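Long-range contacts in hypothetical protein Atu0741 (Agrobacterium tumefaciens str. C58, PDB 1ZHV), which is of unknown function but carries ACT-type domains, a fold that in many relatives binds small regulatory ligands such as amino acids: residues S63-Q68 against L104-N109; S84-N89 against E112-L117. All coordinates share one frame; numbering follows the deposited sequence.

How the contacts relate
Contact 1 pairs two neighbouring strands of the sheet, 57-67 and 102-107, and is almost wholly buried near the centre of the chain. Contact 2 lies farther out, between helices 78-87 and 111-120, and is only partly buried. Backbone hydrogen bonds dominate contact 1, whereas contact 2 has no hydrogen bond across it and relies on methyl groups. The two meet where the helices lie on the sheet: L104 CD2 is 3.8 Å from L86 CD1, and V106 also touches L86 and T114. Each strand of contact 1 is followed in the chain by one of the helices of contact 2, so their segments alternate along the sequence.

Contact 1. Residues S63-Q68 against L104-N109; sequences SCFKFQ and LLVRSN
Strands 63-67 and 104-107 run antiparallel, with their axes 4.6 Å apart at closest approach. S63 and V106 form a hydrogen-bonded pair. S63 N reaches V106 O at 2.8 Å in a nearly straight bond, and V106 N returns one to S63 O. F65 and L104 form the next such pair, again with a bond in each direction. Between them C64 faces L105 as a non-hydrogen-bonded pair. The L105 side chain can be followed outward. Its CB is 3.4 Å from S63 O. CG meets C64 CB at 3.8 Å. CD2 packs on the same CB, while CD1 turns to C64 SG. The sulfur is anti to the C64 backbone N (chi1 -171°), which brings it against L105 CG and CD1. On the other face, L104 CB lies at the edge of the F67 ring, in its plane, 3.8 Å from CE1. Past the strand end, S63 OG and S108 OG share a hydrogen bond of 2.8 Å. It ties the start of the 3-10 turn back to strand 63-67. Both strands have further neighbours. Strand 5-8 pairs with 57-67, and strand 94-97 with 102-107. Helix 78-87 covers F67 and L104 through V82, and helix 111-120 covers V106 through T114. C64 and L105 point to the face away from these helices, where C64 touches F33.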
loop_
_atom_site.group_PDB
_atom_site.type_symbol
_atom_site.label_atom_id
_atom_site.label_comp_id
_atom_site.label_asym_id
_atom_site.label_seq_id
_atom_site.Cartn_x
_atom_site.Cartn_y
_atom_site.Cartn_z
ATOM N N SER A 63 -2.993 -4.996 -2.703
ATOM C CA SER A 63 -2.783 -5.497 -1.347
ATOM C C SER A 63 -1.869 -4.490 -0.658
ATOM O O SER A 63 -0.972 -3.926 -1.292
ATOM C CB SER A 63 -2.117 -6.875 -1.373
ATOM O OG SER A 63 -2.969 -7.838 -1.975
ATOM N N CYS A 64 -2.089 -4.280 0.636
ATOM C CA CYS A 64 -1.321 -3.303 1.400
ATOM C C CYS A 64 -0.474 -3.886 2.526
ATOM O O CYS A 64 -0.889 -4.821 3.214
ATOM C CB CYS A 64 -2.288 -2.262 1.969
ATOM S SG CYS A 64 -1.518 -0.830 2.737
ATOM N N PHE A 65 0.715 -3.312 2.698
ATOM C CA PHE A 65 1.658 -3.710 3.747
ATOM C C PHE A 65 2.053 -2.482 4.547
ATOM O O PHE A 65 2.226 -1.400 3.990
ATOM C CB PHE A 65 2.958 -4.284 3.174
ATOM C CG PHE A 65 2.823 -5.647 2.584
ATOM C CD1 PHE A 65 2.432 -5.810 1.263
ATOM C CD2 PHE A 65 3.120 -6.774 3.346
ATOM C CE1 PHE A 65 2.342 -7.082 0.700
ATOM C CE2 PHE A 65 3.034 -8.050 2.794
ATOM C CZ PHE A 65 2.646 -8.204 1.471
ATOM N N LYS A 66 2.217 -2.659 5.851
ATOM C CA LYS A 66 2.646 -1.568 6.709
ATOM C C LYS A 66 4.103 -1.807 7.089
ATOM O O LYS A 66 4.477 -2.935 7.416
ATOM C CB LYS A 66 1.805 -1.530 7.985
ATOM C CG LYS A 66 2.232 -0.445 8.967
ATOM C CD LYS A 66 1.427 -0.541 10.250
ATOM C CE LYS A 66 1.945 -1.658 11.131
ATOM N NZ LYS A 66 3.298 -1.327 11.663
ATOM N N PHE A 67 4.931 -0.765 7.010
ATOM C CA PHE A 67 6.327 -0.888 7.436
ATOM C C PHE A 67 6.194 -0.820 8.962
ATOM O O PHE A 67 5.657 0.156 9.495
ATOM C CB PHE A 67 7.172 0.295 6.947
ATOM C CG PHE A 67 7.602 0.204 5.502
ATOM C CD1 PHE A 67 6.687 -0.064 4.492
ATOM C CD2 PHE A 67 8.925 0.455 5.150
ATOM C CE1 PHE A 67 7.085 -0.074 3.155
ATOM C CE2 PHE A 67 9.332 0.447 3.822
ATOM C CZ PHE A 67 8.410 0.183 2.818
ATOM N N GLN A 68 6.693 -1.843 9.651
ATOM C CA GLN A 68 6.570 -1.956 11.109
ATOM C C GLN A 68 7.620 -1.465 12.103
ATOM O O GLN A 68 8.791 -1.219 11.777
ATOM C CB GLN A 68 6.295 -3.409 11.469
ATOM C CG GLN A 68 4.912 -3.899 11.158
ATOM C CD GLN A 68 4.748 -5.344 11.558
ATOM O OE1 GLN A 68 5.419 -6.220 11.023
ATOM N NE2 GLN A 68 3.864 -5.602 12.510
ATOM N N LEU A 104 3.033 0.251 1.828
ATOM C CA LEU A 104 3.340 -0.132 0.456
ATOM C C LEU A 104 2.212 -0.973 -0.102
ATOM O O LEU A 104 1.722 -1.871 0.575
ATOM C CB LEU A 104 4.627 -0.975 0.419
ATOM C CG LEU A 104 4.839 -1.809 -0.854
ATOM C CD1 LEU A 104 5.274 -0.892 -1.975
ATOM C CD2 LEU A 104 5.879 -2.893 -0.626
ATOM N N LEU A 105 1.786 -0.676 -1.321
ATOM C CA LEU A 105 0.772 -1.499 -1.950
ATOM C C LEU A 105 1.353 -2.063 -3.241
ATOM O O LEU A 105 2.143 -1.411 -3.924
ATOM C CB LEU A 105 -0.501 -0.696 -2.258
ATOM C CG LEU A 105 -1.301 -0.205 -1.047
ATOM C CD1 LEU A 105 -0.920 1.235 -0.745
ATOM C CD2 LEU A 105 -2.802 -0.310 -1.318
ATOM N N VAL A 106 0.988 -3.302 -3.534
ATOM C CA VAL A 106 1.406 -3.967 -4.756
ATOM C C VAL A 106 0.139 -4.638 -5.251
ATOM O O VAL A 106 -0.800 -4.834 -4.478
ATOM C CB VAL A 106 2.495 -5.052 -4.515
ATOM C CG1 VAL A 106 3.777 -4.397 -4.004
ATOM C CG2 VAL A 106 1.994 -6.100 -3.538
ATOM N N ARG A 107 0.093 -4.973 -6.535
ATOM C CA ARG A 107 -1.086 -5.639 -7.061
ATOM C C ARG A 107 -1.199 -6.979 -6.356
ATOM O O ARG A 107 -0.190 -7.645 -6.092
ATOM C CB ARG A 107 -0.968 -5.817 -8.575
ATOM C CG ARG A 107 -0.986 -4.496 -9.318
ATOM C CD ARG A 107 -0.923 -4.669 -10.828
ATOM N NE ARG A 107 -0.978 -3.382 -11.522
ATOM C CZ ARG A 107 -2.043 -2.584 -11.541
ATOM N NH1 ARG A 107 -3.153 -2.934 -10.906
ATOM N NH2 ARG A 107 -1.995 -1.427 -12.189
ATOM N N SER A 108 -2.425 -7.371 -6.040
ATOM C CA SER A 108 -2.649 -8.624 -5.346
ATOM C C SER A 108 -2.116 -9.837 -6.082
ATOM O O SER A 108 -1.705 -10.805 -5.455
ATOM C CB SER A 108 -4.136 -8.794 -5.052
ATOM O OG SER A 108 -4.579 -7.733 -4.220
ATOM N N ASN A 109 -2.114 -9.790 -7.406
ATOM C CA ASN A 109 -1.606 -10.914 -8.176
ATOM C C ASN A 109 -0.085 -11.023 -8.055
ATOM O O ASN A 109 0.499 -12.036 -8.446
ATOM C CB ASN A 109 -2.014 -10.792 -9.654
ATOM C CG ASN A 109 -1.562 -9.493 -10.286
ATOM O OD1 ASN A 109 -0.723 -8.786 -9.740
ATOM N ND2 ASN A 109 -2.105 -9.184 -11.457
#

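Contact 2. Residues S84-N89 against E112-L117; sequences SPLSTN and EKTADL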
loop_
_atom_site.group_PDB
_atom_site.type_symbol
_atom_site.label_atom_id
_atom_site.label_comp_id
_atom_site.label_asym_id
_atom_site.label_seq_id
_atom_site.Cartn_x
_atom_site.Cartn_y
_atom_site.Cartn_z
ATOM N N SER A 84 13.510 -1.576 -3.940
ATOM C CA SER A 84 14.544 -1.958 -4.904
ATOM C C SER A 84 14.360 -3.384 -5.433
ATOM O O SER A 84 14.352 -3.606 -6.646
ATOM C CB SER A 84 15.937 -1.814 -4.287
ATOM O OG SER A 84 16.938 -2.110 -5.252
ATOM N N PRO A 85 14.215 -4.374 -4.535
ATOM C CA PRO A 85 14.036 -5.745 -5.034
ATOM C C PRO A 85 12.745 -5.964 -5.817
ATOM O O PRO A 85 12.653 -6.877 -6.637
ATOM C CB PRO A 85 14.113 -6.598 -3.766
ATOM C CG PRO A 85 13.723 -5.649 -2.670
ATOM C CD PRO A 85 14.374 -4.358 -3.072
ATOM N N LEU A 86 11.747 -5.124 -5.575
ATOM C CA LEU A 86 10.482 -5.257 -6.284
ATOM C C LEU A 86 10.538 -4.593 -7.661
ATOM O O LEU A 86 10.244 -5.218 -8.683
ATOM C CB LEU A 86 9.345 -4.649 -5.452
ATOM C CG LEU A 86 9.139 -5.266 -4.063
ATOM C CD1 LEU A 86 7.975 -4.584 -3.354
ATOM C CD2 LEU A 86 8.882 -6.770 -4.207
ATOM N N SER A 87 10.937 -3.325 -7.684
ATOM C CA SER A 87 11.015 -2.568 -8.926
ATOM C C SER A 87 12.000 -3.138 -9.939
ATOM O O SER A 87 11.739 -3.103 -11.143
ATOM C CB SER A 87 11.365 -1.109 -8.627
ATOM O OG SER A 87 10.329 -0.490 -7.887
ATOM N N THR A 88 13.123 -3.661 -9.456
ATOM C CA THR A 88 14.132 -4.234 -10.342
ATOM C C THR A 88 13.667 -5.579 -10.888
ATOM O O THR A 88 14.258 -6.109 -11.828
ATOM C CB THR A 88 15.479 -4.436 -9.617
ATOM O OG1 THR A 88 15.298 -5.305 -8.495
ATOM C CG2 THR A 88 16.032 -3.100 -9.137
ATOM N N ASN A 89 12.600 -6.122 -10.316
ATOM C CA ASN A 89 12.092 -7.411 -10.771
ATOM C C ASN A 89 10.668 -7.399 -11.333
ATOM O O ASN A 89 9.921 -8.368 -11.194
ATOM C CB ASN A 89 12.235 -8.443 -9.647
ATOM C CG ASN A 89 13.689 -8.821 -9.397
ATOM O OD1 ASN A 89 14.350 -9.405 -10.263
ATOM N ND2 ASN A 89 14.200 -8.477 -8.225
ATOM N N GLU A 112 2.521 -13.173 -4.047
ATOM C CA GLU A 112 3.433 -14.295 -3.842
ATOM C C GLU A 112 4.861 -13.969 -4.272
ATOM O O GLU A 112 5.817 -14.289 -3.568
ATOM C CB GLU A 112 2.921 -15.531 -4.589
ATOM C CG GLU A 112 1.541 -15.991 -4.127
ATOM C CD GLU A 112 1.534 -16.537 -2.705
ATOM O OE1 GLU A 112 2.537 -16.354 -1.981
ATOM O OE2 GLU A 112 0.515 -17.149 -2.304
ATOM N N LYS A 113 5.008 -13.326 -5.427
ATOM C CA LYS A 113 6.337 -12.955 -5.905
ATOM C C LYS A 113 6.943 -11.889 -4.994
ATOM O O LYS A 113 8.134 -11.920 -4.698
ATOM C CB LYS A 113 6.258 -12.443 -7.346
ATOM C CG LYS A 113 5.833 -13.514 -8.336
ATOM C CD LYS A 113 5.733 -13.006 -9.772
ATOM C CE LYS A 113 4.554 -12.065 -9.974
ATOM N NZ LYS A 113 4.319 -11.800 -11.424
ATOM N N THR A 114 6.109 -10.963 -4.532
ATOM C CA THR A 114 6.582 -9.902 -3.656
ATOM C C THR A 114 7.149 -10.488 -2.369
ATOM O O THR A 114 8.228 -10.097 -1.915
ATOM C CB THR A 114 5.437 -8.924 -3.324
ATOM O OG1 THR A 114 5.080 -8.203 -4.508
ATOM C CG2 THR A 114 5.854 -7.948 -2.227
ATOM N N ALA A 115 6.428 -11.438 -1.785
ATOM C CA ALA A 115 6.895 -12.064 -0.555
ATOM C C ALA A 115 8.217 -12.806 -0.756
ATOM O O ALA A 115 9.110 -12.717 0.092
ATOM C CB ALA A 115 5.838 -13.009 -0.011
ATOM N N ASP A 116 8.360 -13.519 -1.876
ATOM C CA ASP A 116 9.600 -14.248 -2.141
ATOM C C ASP A 116 10.769 -13.281 -2.299
ATOM O O ASP A 116 11.840 -13.497 -1.736
ATOM C CB ASP A 116 9.499 -15.103 -3.413
ATOM C CG ASP A 116 8.610 -16.316 -3.239
ATOM O OD1 ASP A 116 8.447 -16.783 -2.090
ATOM O OD2 ASP A 116 8.092 -16.814 -4.258
ATOM N N LEU A 117 10.552 -12.214 -3.062
ATOM C CA LEU A 117 11.597 -11.230 -3.303
ATOM C C LEU A 117 12.012 -10.480 -2.047
ATOM O O LEU A 117 13.198 -10.250 -1.831
ATOM C CB LEU A 117 11.146 -10.235 -4.373
ATOM C CG LEU A 117 10.963 -10.821 -5.777
ATOM C CD1 LEU A 117 10.294 -9.790 -6.664
ATOM C CD2 LEU A 117 12.307 -11.244 -6.358
#
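This is a mainly apolar contact between a helix end with its turn and a second helix, in the layer that covers one face of the sheet. It joins the C-terminal end of helix 78-87, with the turn after it, to helix 111-120. No hydrogen bond crosses it. L117 gives the most surface, and its two methyls divide the work. CD1 sits 3.7 Å from P85 O and 3.8 Å from N89 CB. CD2 sits over the flat face of the N89 amide, 3.8 Å from ND2. That amide is held within its own segment. N89 ND2 donates to P85 O at 2.7 Å, with an N-H...O angle of 167°, on a lone pair in the carbonyl plane. The acceptor lies almost in the amide plane as well, so the bond fixes how the amide is turned beside the leucine. Deeper in, L86 crosses T114 at about a right angle. Its CD2 meets T114 CG2 at 3.8 Å and also faces L117 CD1 at 4.1 Å. T114 CG2 is anti to the backbone N (OG1 at chi1 -68°), which puts the methyl against L86. T114 OG1 bonds to D110 O, just before helix 111-120. I91 touches L86, T114 and L117 from the loop that leads from helix 78-87 to strand 94-97, and L118 adds to the packing on P85 and L86. Two helices side by side on one face of the sheet, each following a strand, are characteristic of the beta-alpha-beta-beta-alpha-beta ACT domain.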